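Local coordinates for protein alpha-fucosidase (Bifidobacterium bifidum, PDB 2EAB) that is the catalytic domain of a larger membrane protein and probably removes alpha-1,2-linked L-fucose from glycans by hydrolysis, at residues 57-61 against 73-77; 135-139 against 400-406; 277-282 against 303-308. All coordinates share one frame; numbering follows the deposited sequence.

Interaction 1 of 3, residues 57-61 against 73-77; sequences GKIGG and TFNEE. With CA (calcium ion), chain C.
Ile59 and Gly60 pair with Glu76 and Asn75 in an antiparallel beta hairpin built from strands 59-63 and 69-76. Its tight part is the hydrogen-bonded pair: Gly60 N gives its hydrogen to Asn75 O at 2.9 Å, and Asn75 N returns one to Gly60 O at 3.0 Å. The face that carries Ile59, Phe74 and Glu76 is also closely packed. CG2 of Ile59 lies 3.5 Å from CG of Glu76 and also meets CZ of the Phe74 ring at 3.8 Å. Strands 190-197 and 273-282 cover this face, while the carboxylate of Glu76 turns to Thr78. The looser margin is at partly exposed Lys58. Its chain runs alongside that of Glu77, Lys58 CG coming within 3.3 Å of Glu77 OE1, but a bend at chi3 (-84°) takes the amine away, and Lys58 NZ ends 6.4 Å from Glu77 OE1, too far for contact. Glu77 itself is fixed at both ends. Its backbone N donates to Lys58 O, and OE1 accepts from Gln392 N. The other carboxylate oxygen joins Ser386 O and Leu393 O in binding calcium: Glu77 OE2 stands 2.7 Å from the calcium ion.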
ATOM      1  N   GLY A  57      -0.252   0.658 -14.079  1.00  7.02           N
ATOM      2  CA  GLY A  57      -0.087  -0.479 -13.173  1.00  7.27           C
ATOM      3  C   GLY A  57       1.101  -1.359 -13.515  1.00  7.14           C
ATOM      4  O   GLY A  57       1.493  -2.214 -12.709  1.00  7.30           O
ATOM      5  N   LYS A  58       1.665  -1.159 -14.708  1.00  7.49           N
ATOM      6  CA  LYS A  58       2.735  -2.017 -15.216  1.00  7.72           C
ATOM      7  C   LYS A  58       3.938  -1.200 -15.676  1.00  7.47           C
ATOM      8  O   LYS A  58       5.037  -1.375 -15.156  1.00  8.61           O
ATOM      9  CB  LYS A  58       2.214  -2.939 -16.315  1.00  7.95           C
ATOM     10  CG  LYS A  58       1.126  -3.883 -15.818  1.00  9.41           C
ATOM     11  CD  LYS A  58       0.633  -4.807 -16.897  1.00 14.12           C
ATOM     12  CE  LYS A  58      -0.440  -4.154 -17.742  1.00 15.39           C
ATOM     13  NZ  LYS A  58      -0.825  -5.063 -18.845  1.00 17.06           N
ATOM     14  N   ILE A  59       3.733  -0.306 -16.640  1.00  7.23           N
ATOM     15  CA  ILE A  59       4.748   0.680 -16.992  1.00  7.86           C
ATOM     16  C   ILE A  59       4.406   2.024 -16.367  1.00  7.30           C
ATOM     17  O   ILE A  59       3.232   2.352 -16.156  1.00  7.60           O
ATOM     18  CB  ILE A  59       4.969   0.820 -18.525  1.00  7.62           C
ATOM     19  CG1 ILE A  59       3.656   1.124 -19.263  1.00  8.68           C
ATOM     20  CG2 ILE A  59       5.670  -0.423 -19.075  1.00  8.13           C
ATOM     21  CD1 ILE A  59       3.827   1.367 -20.756  1.00  8.92           C
ATOM     22  N   GLY A  60       5.446   2.789 -16.059  1.00  7.46           N
ATOM     23  CA  GLY A  60       5.280   4.092 -15.454  1.00  7.71           C
ATOM     24  C   GLY A  60       6.279   5.091 -15.986  1.00  7.29           C
ATOM     25  O   GLY A  60       7.378   4.729 -16.422  1.00  7.63           O
ATOM     26  N   GLY A  61       5.881   6.356 -15.944  1.00  7.21           N
ATOM     27  CA  GLY A  61       6.774   7.457 -16.243  1.00  7.41           C
ATOM     28  C   GLY A  61       6.753   8.486 -15.136  1.00  7.44           C
ATOM     29  O   GLY A  61       5.777   8.591 -14.387  1.00  7.62           O
ATOM     30  N   THR A  73      11.461   9.696 -16.886  1.00  7.58           N
ATOM     31  CA  THR A  73      12.079   8.551 -16.232  1.00  7.61           C
ATOM     32  C   THR A  73      11.120   7.364 -16.346  1.00  7.59           C
ATOM     33  O   THR A  73       9.912   7.521 -16.144  1.00  7.56           O
ATOM     34  CB  THR A  73      12.453   8.910 -14.787  1.00  7.44           C
ATOM     35  OG1 THR A  73      13.420   9.972 -14.810  1.00  8.19           O
ATOM     36  CG2 THR A  73      13.033   7.717 -14.042  1.00  7.62           C
ATOM     37  N   PHE A  74      11.654   6.197 -16.693  1.00  7.60           N
ATOM     38  CA  PHE A  74      10.834   5.072 -17.130  1.00  7.49           C
ATOM     39  C   PHE A  74      10.990   3.843 -16.246  1.00  7.05           C
ATOM     40  O   PHE A  74      12.107   3.502 -15.835  1.00  7.28           O
ATOM     41  CB  PHE A  74      11.171   4.720 -18.586  1.00  8.11           C
ATOM     42  CG  PHE A  74      10.249   3.702 -19.192  1.00  8.21           C
ATOM     43  CD1 PHE A  74       9.033   4.087 -19.746  1.00  8.81           C
ATOM     44  CD2 PHE A  74      10.585   2.353 -19.189  1.00  8.16           C
ATOM     45  CE1 PHE A  74       8.173   3.144 -20.300  1.00  9.08           C
ATOM     46  CE2 PHE A  74       9.727   1.404 -19.736  1.00  8.50           C
ATOM     47  CZ  PHE A  74       8.516   1.804 -20.292  1.00  9.07           C
ATOM     48  N   ASN A  75       9.860   3.182 -15.983  1.00  6.66           N
ATOM     49  CA  ASN A  75       9.806   1.965 -15.180  1.00  6.37           C
ATOM     50  C   ASN A  75       8.904   0.913 -15.799  1.00  6.50           C
ATOM     51  O   ASN A  75       7.900   1.233 -16.450  1.00  6.79           O
ATOM     52  CB  ASN A  75       9.233   2.261 -13.792  1.00  6.80           C
ATOM     53  CG  ASN A  75      10.231   2.909 -12.862  1.00  6.49           C
ATOM     54  OD1 ASN A  75      11.109   2.241 -12.303  1.00  7.62           O
ATOM     55  ND2 ASN A  75      10.089   4.200 -12.665  1.00  5.33           N
ATOM     56  N   GLU A  76       9.247  -0.346 -15.554  1.00  6.36           N
ATOM     57  CA  GLU A  76       8.306  -1.453 -15.715  1.00  6.55           C
ATOM     58  C   GLU A  76       8.369  -2.305 -14.443  1.00  6.38           C
ATOM     59  O   GLU A  76       9.460  -2.621 -13.944  1.00  6.44           O
ATOM     60  CB  GLU A  76       8.609  -2.279 -16.968  1.00  7.12           C
ATOM     61  CG  GLU A  76       7.409  -3.070 -17.512  1.00  7.70           C
ATOM     62  CD  GLU A  76       7.245  -4.462 -16.921  1.00  7.04           C
ATOM     63  OE1 GLU A  76       6.207  -5.108 -17.223  1.00  7.49           O
ATOM     64  OE2 GLU A  76       8.146  -4.915 -16.178  1.00  7.05           O
ATOM     65  N   GLU A  77       7.195  -2.690 -13.948  1.00  6.14           N
ATOM     66  CA  GLU A  77       7.031  -3.273 -12.609  1.00  6.03           C
ATOM     67  C   GLU A  77       7.814  -4.561 -12.354  1.00  5.93           C
ATOM     68  O   GLU A  77       8.077  -4.893 -11.200  1.00  5.93           O
ATOM     69  CB  GLU A  77       5.547  -3.531 -12.322  1.00  6.03           C
ATOM     70  CG  GLU A  77       4.928  -4.513 -13.313  1.00  6.50           C
ATOM     71  CD  GLU A  77       3.593  -5.095 -12.903  1.00  6.41           C
ATOM     72  OE1 GLU A  77       2.977  -5.733 -13.784  1.00  6.77           O
ATOM     73  OE2 GLU A  77       3.168  -4.944 -11.735  1.00  6.28           O
TER
HETATM   74 CA    CA C 899       2.531  -2.946 -10.073  1.00  8.30          CA

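Interaction 2 of 3, residues 135-139 against 400-406; sequences NYLNW and IWSVTAG
Tyr136 and Asn138 meet Ile400 and Thr404 in a buried loop-to-loop contact, where the N-terminal beta domain joins the catalytic domain, which in this family is an (alpha/alpha)6 barrel. Neither segment has regular structure, and a few directed bonds join them here. Two are direct. With its CG opposite the backbone N (chi1 -175°), the Tyr136 ring extends along the 400-406 segment, and Tyr136 OH donates to Ile400 O at 2.7 Å; that oxygen lies at the ring edge, while the donor is tilted from the carbonyl plane. Asn138 N donates to Thr404 O at 3.0 Å, with an N-H...O angle of 158°. Water adds two bridges. Two water molecules donate to Tyr136 O: one accepts from Gly406 N at 3.2 Å, and the other gives its second hydrogen to Thr404 O at 2.8 Å. Thr404 O is thereby gripped twice, by an amide and by a water, which is how a buried loop carbonyl can be satisfied without a sheet. Close packing adds to these bonds, with Asn138 CB 3.4 Å from Val403 C and Ala405 CB 3.7 Å from Asn138 O. Around the junction, strand 69-76 packs against Tyr136 and Asn138, helix 42-50 meets Val403 and Thr404, and helix 365-386 lies against Trp401.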
ATOM      1  N   ASN A 135      16.614  -6.593  -6.141  1.00  5.46           N
ATOM      2  CA  ASN A 135      15.853  -5.381  -5.883  1.00  5.93           C
ATOM      3  C   ASN A 135      15.147  -4.929  -7.150  1.00  5.78           C
ATOM      4  O   ASN A 135      15.373  -5.486  -8.227  1.00  6.11           O
ATOM      5  CB  ASN A 135      16.727  -4.267  -5.265  1.00  5.99           C
ATOM      6  CG  ASN A 135      17.841  -3.754  -6.191  1.00  6.55           C
ATOM      7  OD1 ASN A 135      18.165  -4.329  -7.236  1.00  7.87           O
ATOM      8  ND2 ASN A 135      18.438  -2.647  -5.780  1.00  5.21           N
ATOM      9  N   TYR A 136      14.267  -3.948  -6.999  1.00  5.63           N
ATOM     10  CA  TYR A 136      13.588  -3.313  -8.114  1.00  6.02           C
ATOM     11  C   TYR A 136      14.514  -2.299  -8.769  1.00  5.96           C
ATOM     12  O   TYR A 136      15.162  -1.520  -8.071  1.00  6.17           O
ATOM     13  CB  TYR A 136      12.366  -2.582  -7.582  1.00  6.05           C
ATOM     14  CG  TYR A 136      11.471  -1.961  -8.632  1.00  6.20           C
ATOM     15  CD1 TYR A 136      10.932  -2.730  -9.655  1.00  6.07           C
ATOM     16  CD2 TYR A 136      11.125  -0.613  -8.570  1.00  6.39           C
ATOM     17  CE1 TYR A 136      10.078  -2.172 -10.598  1.00  6.39           C
ATOM     18  CE2 TYR A 136      10.278  -0.038  -9.515  1.00  6.81           C
ATOM     19  CZ  TYR A 136       9.755  -0.828 -10.521  1.00  6.73           C
ATOM     20  OH  TYR A 136       8.895  -0.289 -11.449  1.00  6.59           O
ATOM     21  N   LEU A 137      14.549  -2.304 -10.100  1.00  6.11           N
ATOM     22  CA  LEU A 137      15.407  -1.404 -10.874  1.00  6.39           C
ATOM     23  C   LEU A 137      14.630  -0.318 -11.590  1.00  6.29           C
ATOM     24  O   LEU A 137      13.618  -0.606 -12.235  1.00  7.00           O
ATOM     25  CB  LEU A 137      16.130  -2.179 -11.978  1.00  6.79           C
ATOM     26  CG  LEU A 137      17.100  -3.304 -11.643  1.00  8.06           C
ATOM     27  CD1 LEU A 137      17.632  -3.948 -12.905  1.00  8.34           C
ATOM     28  CD2 LEU A 137      18.226  -2.816 -10.793  1.00 11.35           C
ATOM     29  N   ASN A 138      15.136   0.915 -11.543  1.00  6.28           N
ATOM     30  CA  ASN A 138      14.769   1.884 -12.567  1.00  6.58           C
ATOM     31  C   ASN A 138      15.145   1.278 -13.916  1.00  6.57           C
ATOM     32  O   ASN A 138      16.265   0.793 -14.086  1.00  7.19           O
ATOM     33  CB  ASN A 138      15.498   3.210 -12.376  1.00  6.65           C
ATOM     34  CG  ASN A 138      15.420   4.091 -13.609  1.00  6.54           C
ATOM     35  OD1 ASN A 138      14.348   4.591 -13.970  1.00  8.68           O
ATOM     36  ND2 ASN A 138      16.545   4.260 -14.282  1.00  6.07           N
ATOM     37  N   TRP A 139      14.217   1.296 -14.867  1.00  6.98           N
ATOM     38  CA  TRP A 139      14.482   0.754 -16.196  1.00  7.25           C
ATOM     39  C   TRP A 139      15.467   1.666 -16.930  1.00  7.16           C
ATOM     40  O   TRP A 139      16.523   1.216 -17.397  1.00  7.09           O
ATOM     41  CB  TRP A 139      13.176   0.602 -16.976  1.00  7.80           C
ATOM     42  CG  TRP A 139      13.306  -0.014 -18.339  1.00  8.02           C
ATOM     43  CD1 TRP A 139      13.974   0.497 -19.418  1.00  8.56           C
ATOM     44  CD2 TRP A 139      12.714  -1.238 -18.776  1.00  7.72           C
ATOM     45  NE1 TRP A 139      13.844  -0.346 -20.494  1.00  8.97           N
ATOM     46  CE2 TRP A 139      13.080  -1.420 -20.128  1.00  8.70           C
ATOM     47  CE3 TRP A 139      11.921  -2.209 -18.153  1.00  7.91           C
ATOM     48  CZ2 TRP A 139      12.669  -2.526 -20.872  1.00  8.94           C
ATOM     49  CZ3 TRP A 139      11.512  -3.308 -18.893  1.00  8.48           C
ATOM     50  CH2 TRP A 139      11.890  -3.458 -20.239  1.00  9.34           C
ATOM     51  N   ILE A 400       5.477   2.027  -8.498  1.00  6.01           N
ATOM     52  CA  ILE A 400       6.264   1.503  -9.611  1.00  6.31           C
ATOM     53  C   ILE A 400       7.356   2.484 -10.062  1.00  6.21           C
ATOM     54  O   ILE A 400       8.057   2.206 -11.039  1.00  6.56           O
ATOM     55  CB  ILE A 400       5.395   1.136 -10.865  1.00  6.47           C
ATOM     56  CG1 ILE A 400       4.597   2.346 -11.382  1.00  6.67           C
ATOM     57  CG2 ILE A 400       4.527  -0.084 -10.600  1.00  7.15           C
ATOM     58  CD1 ILE A 400       3.954   2.119 -12.736  1.00  7.23           C
ATOM     59  N   TRP A 401       7.506   3.611  -9.366  1.00  6.18           N
ATOM     60  CA  TRP A 401       8.324   4.726  -9.865  1.00  6.38           C
ATOM     61  C   TRP A 401       9.665   4.814  -9.154  1.00  6.36           C
ATOM     62  O   TRP A 401       9.709   4.927  -7.937  1.00  6.49           O
ATOM     63  CB  TRP A 401       7.558   6.054  -9.734  1.00  6.66           C
ATOM     64  CG  TRP A 401       6.265   6.034 -10.491  1.00  6.27           C
ATOM     65  CD1 TRP A 401       6.111   6.214 -11.832  1.00  6.24           C
ATOM     66  CD2 TRP A 401       4.953   5.789  -9.964  1.00  5.86           C
ATOM     67  NE1 TRP A 401       4.783   6.113 -12.179  1.00  6.64           N
ATOM     68  CE2 TRP A 401       4.051   5.841 -11.053  1.00  5.98           C
ATOM     69  CE3 TRP A 401       4.452   5.524  -8.681  1.00  6.53           C
ATOM     70  CZ2 TRP A 401       2.673   5.658 -10.897  1.00  6.54           C
ATOM     71  CZ3 TRP A 401       3.084   5.338  -8.529  1.00  6.61           C
ATOM     72  CH2 TRP A 401       2.211   5.400  -9.633  1.00  6.78           C
ATOM     73  N   SER A 402      10.756   4.783  -9.916  1.00  6.39           N
ATOM     74  CA  SER A 402      12.097   4.894  -9.341  1.00  6.44           C
ATOM     75  C   SER A 402      13.069   5.435 -10.372  1.00  6.76           C
ATOM     76  O   SER A 402      12.850   5.291 -11.569  1.00  6.63           O
ATOM     77  CB  SER A 402      12.591   3.542  -8.845  1.00  6.62           C
ATOM     78  OG  SER A 402      12.853   2.695  -9.945  1.00  6.54           O
ATOM     79  N   VAL A 403      14.146   6.036  -9.878  1.00  6.60           N
ATOM     80  CA  VAL A 403      15.225   6.539 -10.723  1.00  6.91           C
ATOM     81  C   VAL A 403      16.544   5.802 -10.464  1.00  6.87           C
ATOM     82  O   VAL A 403      17.435   5.806 -11.310  1.00  7.12           O
ATOM     83  CB  VAL A 403      15.417   8.073 -10.545  1.00  7.14           C
ATOM     84  CG1 VAL A 403      16.076   8.404  -9.214  1.00  8.12           C
ATOM     85  CG2 VAL A 403      16.206   8.668 -11.708  1.00  7.60           C
ATOM     86  N   THR A 404      16.650   5.173  -9.301  1.00  6.92           N
ATOM     87  CA  THR A 404      17.870   4.488  -8.887  1.00  6.94           C
ATOM     88  C   THR A 404      17.870   3.037  -9.359  1.00  6.75           C
ATOM     89  O   THR A 404      16.809   2.416  -9.489  1.00  6.56           O
ATOM     90  CB  THR A 404      18.017   4.532  -7.362  1.00  7.16           C
ATOM     91  OG1 THR A 404      16.816   4.030  -6.763  1.00  7.02           O
ATOM     92  CG2 THR A 404      18.247   5.963  -6.882  1.00  8.21           C
ATOM     93  N   ALA A 405      19.060   2.499  -9.623  1.00  6.57           N
ATOM     94  CA  ALA A 405      19.200   1.091  -9.991  1.00  6.74           C
ATOM     95  C   ALA A 405      20.572   0.561  -9.624  1.00  6.68           C
ATOM     96  O   ALA A 405      21.564   1.287  -9.667  1.00  7.15           O
ATOM     97  CB  ALA A 405      18.947   0.888 -11.483  1.00  7.34           C
ATOM     98  N   GLY A 406      20.611  -0.716  -9.265  1.00  6.85           N
ATOM     99  CA  GLY A 406      21.856  -1.457  -9.098  1.00  6.77           C
ATOM    100  C   GLY A 406      21.487  -2.922  -8.993  1.00  6.65           C
ATOM    101  O   GLY A 406      20.302  -3.256  -8.895  1.00  6.60           O
TER
HETATM  102  O   HOH W   1      17.801  -0.878  -7.786  1.00  6.72           O
HETATM  103  O   HOH W   2      14.526   1.212  -8.327  1.00  6.81           O

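Interaction 3 of 3, residues 277-282 against 303-308; sequences YIAAAT and RVAKVV
Val304 and Val307 each hold CG1 opposite their own backbone N (chi1 175° in both), whereas Val308 has CG1 opposite its carbonyl carbon (chi1 -66°), and these settings bring three methyl groups onto one small side chain of the strand, Ala279. Ala279 CB lies 3.6 Å from CG1 of Val307, 3.7 Å from CG1 of Val308 and 3.8 Å from CG1 of Val304. The example illustrates how a helix settles on a beta sheet: alanines on the strand let branched residues of the helix come down close, and here the two axes approach to 7.7 Å. Strand 277-282 and helix 303-308 run roughly antiparallel, at 154°.

The next residue facing the helix, Ala281, is met by Val304 and Arg303. CG2 of Val304 touches Ala281 CB at 3.7 Å, so that one valine bridges both alanines with its two branches. At the opposite end, CG1 of Val308 presses on the backbone, 3.4 Å from Tyr277 O, and also reaches CB of Tyr277.

Polar chemistry enters at the Thr282 end. The chain of Arg303 bends at chi3 and passes its guanidinium group by Ala281, Arg303 NH1 coming to 3.4 Å from Ala281 CB. Arg303 NH2 then donates to Thr282 O at 3.0 Å; the oxygen lies in the guanidinium plane, although the donor stands above the carbonyl plane. A salt bridge from NE to Glu295 also holds the group, which should limit its rotation.

Strand 273-282 runs between strands 190-197 and 241-250 in the large antiparallel sheet. The helix spreads over these neighbours too, with Val307 on Val190 and Val304 on Asn243 and Gln245, while strand 69-76 packs against the other side at Ile278 and Ala280.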
ATOM      1  N   TYR A 277       4.308   5.855 -29.356  1.00 10.85           N
ATOM      2  CA  TYR A 277       3.770   4.711 -28.636  1.00 10.95           C
ATOM      3  C   TYR A 277       4.932   3.938 -28.039  1.00 10.38           C
ATOM      4  O   TYR A 277       5.846   3.512 -28.754  1.00 10.44           O
ATOM      5  CB  TYR A 277       2.938   3.828 -29.562  1.00 11.51           C
ATOM      6  CG  TYR A 277       1.706   4.524 -30.088  1.00 11.89           C
ATOM      7  CD1 TYR A 277       0.545   4.612 -29.314  1.00 12.60           C
ATOM      8  CD2 TYR A 277       1.704   5.115 -31.351  1.00 12.83           C
ATOM      9  CE1 TYR A 277      -0.590   5.261 -29.789  1.00 13.88           C
ATOM     10  CE2 TYR A 277       0.572   5.767 -31.833  1.00 14.39           C
ATOM     11  CZ  TYR A 277      -0.569   5.831 -31.048  1.00 13.88           C
ATOM     12  OH  TYR A 277      -1.687   6.477 -31.519  1.00 14.68           O
ATOM     13  N   ILE A 278       4.893   3.781 -26.720  1.00 10.02           N
ATOM     14  CA  ILE A 278       5.995   3.194 -25.968  1.00  9.97           C
ATOM     15  C   ILE A 278       5.489   1.976 -25.208  1.00  9.58           C
ATOM     16  O   ILE A 278       4.507   2.061 -24.462  1.00  9.45           O
ATOM     17  CB  ILE A 278       6.604   4.215 -24.975  1.00 10.27           C
ATOM     18  CG1 ILE A 278       7.088   5.470 -25.717  1.00 10.50           C
ATOM     19  CG2 ILE A 278       7.744   3.579 -24.184  1.00 10.91           C
ATOM     20  CD1 ILE A 278       6.662   6.773 -25.066  1.00 12.45           C
ATOM     21  N   ALA A 279       6.153   0.842 -25.407  1.00  9.06           N
ATOM     22  CA  ALA A 279       5.819  -0.370 -24.667  1.00  8.90           C
ATOM     23  C   ALA A 279       7.083  -1.022 -24.139  1.00  8.61           C
ATOM     24  O   ALA A 279       8.175  -0.803 -24.668  1.00  8.65           O
ATOM     25  CB  ALA A 279       5.043  -1.337 -25.541  1.00  9.43           C
ATOM     26  N   ALA A 280       6.933  -1.828 -23.089  1.00  8.40           N
ATOM     27  CA  ALA A 280       8.055  -2.547 -22.510  1.00  8.40           C
ATOM     28  C   ALA A 280       7.559  -3.802 -21.823  1.00  8.25           C
ATOM     29  O   ALA A 280       6.410  -3.863 -21.370  1.00  8.34           O
ATOM     30  CB  ALA A 280       8.805  -1.670 -21.527  1.00  8.68           C
ATOM     31  N   ALA A 281       8.429  -4.802 -21.745  1.00  7.92           N
ATOM     32  CA  ALA A 281       8.120  -6.050 -21.063  1.00  7.87           C
ATOM     33  C   ALA A 281       9.386  -6.800 -20.720  1.00  7.59           C
ATOM     34  O   ALA A 281      10.454  -6.566 -21.304  1.00  7.95           O
ATOM     35  CB  ALA A 281       7.238  -6.932 -21.923  1.00  8.25           C
ATOM     36  N   THR A 282       9.243  -7.712 -19.764  1.00  7.38           N
ATOM     37  CA  THR A 282      10.254  -8.707 -19.464  1.00  7.14           C
ATOM     38  C   THR A 282       9.617 -10.084 -19.610  1.00  7.21           C
ATOM     39  O   THR A 282       8.402 -10.196 -19.829  1.00  7.32           O
ATOM     40  CB  THR A 282      10.797  -8.587 -18.022  1.00  6.83           C
ATOM     41  OG1 THR A 282       9.825  -9.100 -17.101  1.00  6.91           O
ATOM     42  CG2 THR A 282      11.147  -7.148 -17.661  1.00  7.14           C
ATOM     43  N   ARG A 303       6.116  -9.713 -29.046  1.00 10.85           N
ATOM     44  CA  ARG A 303       5.030  -9.317 -28.157  1.00 10.68           C
ATOM     45  C   ARG A 303       4.984  -7.801 -27.948  1.00 10.70           C
ATOM     46  O   ARG A 303       3.926  -7.183 -28.085  1.00 10.57           O
ATOM     47  CB  ARG A 303       5.162 -10.058 -26.824  1.00 10.64           C
ATOM     48  CG  ARG A 303       4.135  -9.665 -25.783  1.00 10.37           C
ATOM     49  CD  ARG A 303       3.958 -10.740 -24.728  1.00 10.40           C
ATOM     50  NE  ARG A 303       5.155 -11.055 -23.939  1.00  9.62           N
ATOM     51  CZ  ARG A 303       5.550 -10.397 -22.849  1.00  9.53           C
ATOM     52  NH1 ARG A 303       4.889  -9.325 -22.422  1.00  8.87           N
ATOM     53  NH2 ARG A 303       6.623 -10.813 -22.187  1.00  9.90           N
ATOM     54  N   VAL A 304       6.130  -7.209 -27.626  1.00 10.46           N
ATOM     55  CA  VAL A 304       6.214  -5.768 -27.408  1.00 10.46           C
ATOM     56  C   VAL A 304       5.923  -5.002 -28.702  1.00 10.63           C
ATOM     57  O   VAL A 304       5.230  -3.986 -28.682  1.00 10.57           O
ATOM     58  CB  VAL A 304       7.580  -5.366 -26.809  1.00 10.36           C
ATOM     59  CG1 VAL A 304       7.709  -3.851 -26.711  1.00 10.09           C
ATOM     60  CG2 VAL A 304       7.755  -5.997 -25.424  1.00  9.90           C
ATOM     61  N   ALA A 305       6.427  -5.512 -29.826  1.00 10.77           N
ATOM     62  CA  ALA A 305       6.172  -4.897 -31.133  1.00 11.16           C
ATOM     63  C   ALA A 305       4.682  -4.824 -31.449  1.00 11.47           C
ATOM     64  O   ALA A 305       4.198  -3.820 -31.980  1.00 11.60           O
ATOM     65  CB  ALA A 305       6.915  -5.646 -32.233  1.00 11.65           C
ATOM     66  N   LYS A 306       3.956  -5.884 -31.109  1.00 11.67           N
ATOM     67  CA  LYS A 306       2.523  -5.944 -31.371  1.00 12.25           C
ATOM     68  C   LYS A 306       1.751  -4.950 -30.504  1.00 11.96           C
ATOM     69  O   LYS A 306       0.729  -4.415 -30.937  1.00 12.06           O
ATOM     70  CB  LYS A 306       1.999  -7.366 -31.168  1.00 12.56           C
ATOM     71  CG  LYS A 306       0.589  -7.597 -31.688  1.00 14.43           C
ATOM     72  CD  LYS A 306       0.149  -9.034 -31.466  1.00 17.22           C
ATOM     73  CE  LYS A 306      -1.223  -9.302 -32.062  1.00 18.87           C
ATOM     74  NZ  LYS A 306      -2.296  -8.561 -31.351  1.00 20.16           N
ATOM     75  N   VAL A 307       2.235  -4.698 -29.286  1.00 11.49           N
ATOM     76  CA  VAL A 307       1.602  -3.709 -28.411  1.00 11.28           C
ATOM     77  C   VAL A 307       1.605  -2.333 -29.074  1.00 11.10           C
ATOM     78  O   VAL A 307       0.560  -1.689 -29.174  1.00 11.28           O
ATOM     79  CB  VAL A 307       2.269  -3.622 -27.015  1.00 11.02           C
ATOM     80  CG1 VAL A 307       1.656  -2.489 -26.202  1.00 10.92           C
ATOM     81  CG2 VAL A 307       2.127  -4.939 -26.269  1.00 11.42           C
ATOM     82  N   VAL A 308       2.773  -1.889 -29.539  1.00 11.08           N
ATOM     83  CA  VAL A 308       2.873  -0.562 -30.151  1.00 11.31           C
ATOM     84  C   VAL A 308       2.158  -0.490 -31.503  1.00 11.66           C
ATOM     85  O   VAL A 308       1.547   0.531 -31.826  1.00 11.50           O
ATOM     86  CB  VAL A 308       4.333  -0.016 -30.235  1.00 11.29           C
ATOM     87  CG1 VAL A 308       4.890   0.245 -28.842  1.00 11.55           C
ATOM     88  CG2 VAL A 308       5.253  -0.951 -31.013  1.00 11.64           C
TER

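How the interactions relate
All three contacts are largely buried, but their chemistry follows their place. Interaction 1 is held by backbone pairing within one sheet and ends at a metal site; interaction 2, between loops, relies on individual hydrogen bonds and on water; interaction 3, farthest from the chain's centre and partly exposed on its helix, is mostly methyl packing with one arginine bond. Strand 69-76 links them. Asn75 OD1 of interaction 1 probably hydrogen-bonds Ser402 OG of interaction 2 at 3.0 Å, while Phe74 packs against Ala280 of interaction 3 and meets Trp139 edge-to-face. Trp139, from the 135-139 segment, also touches Ala280, so the two aromatic rings connect both sheets to the domain junction.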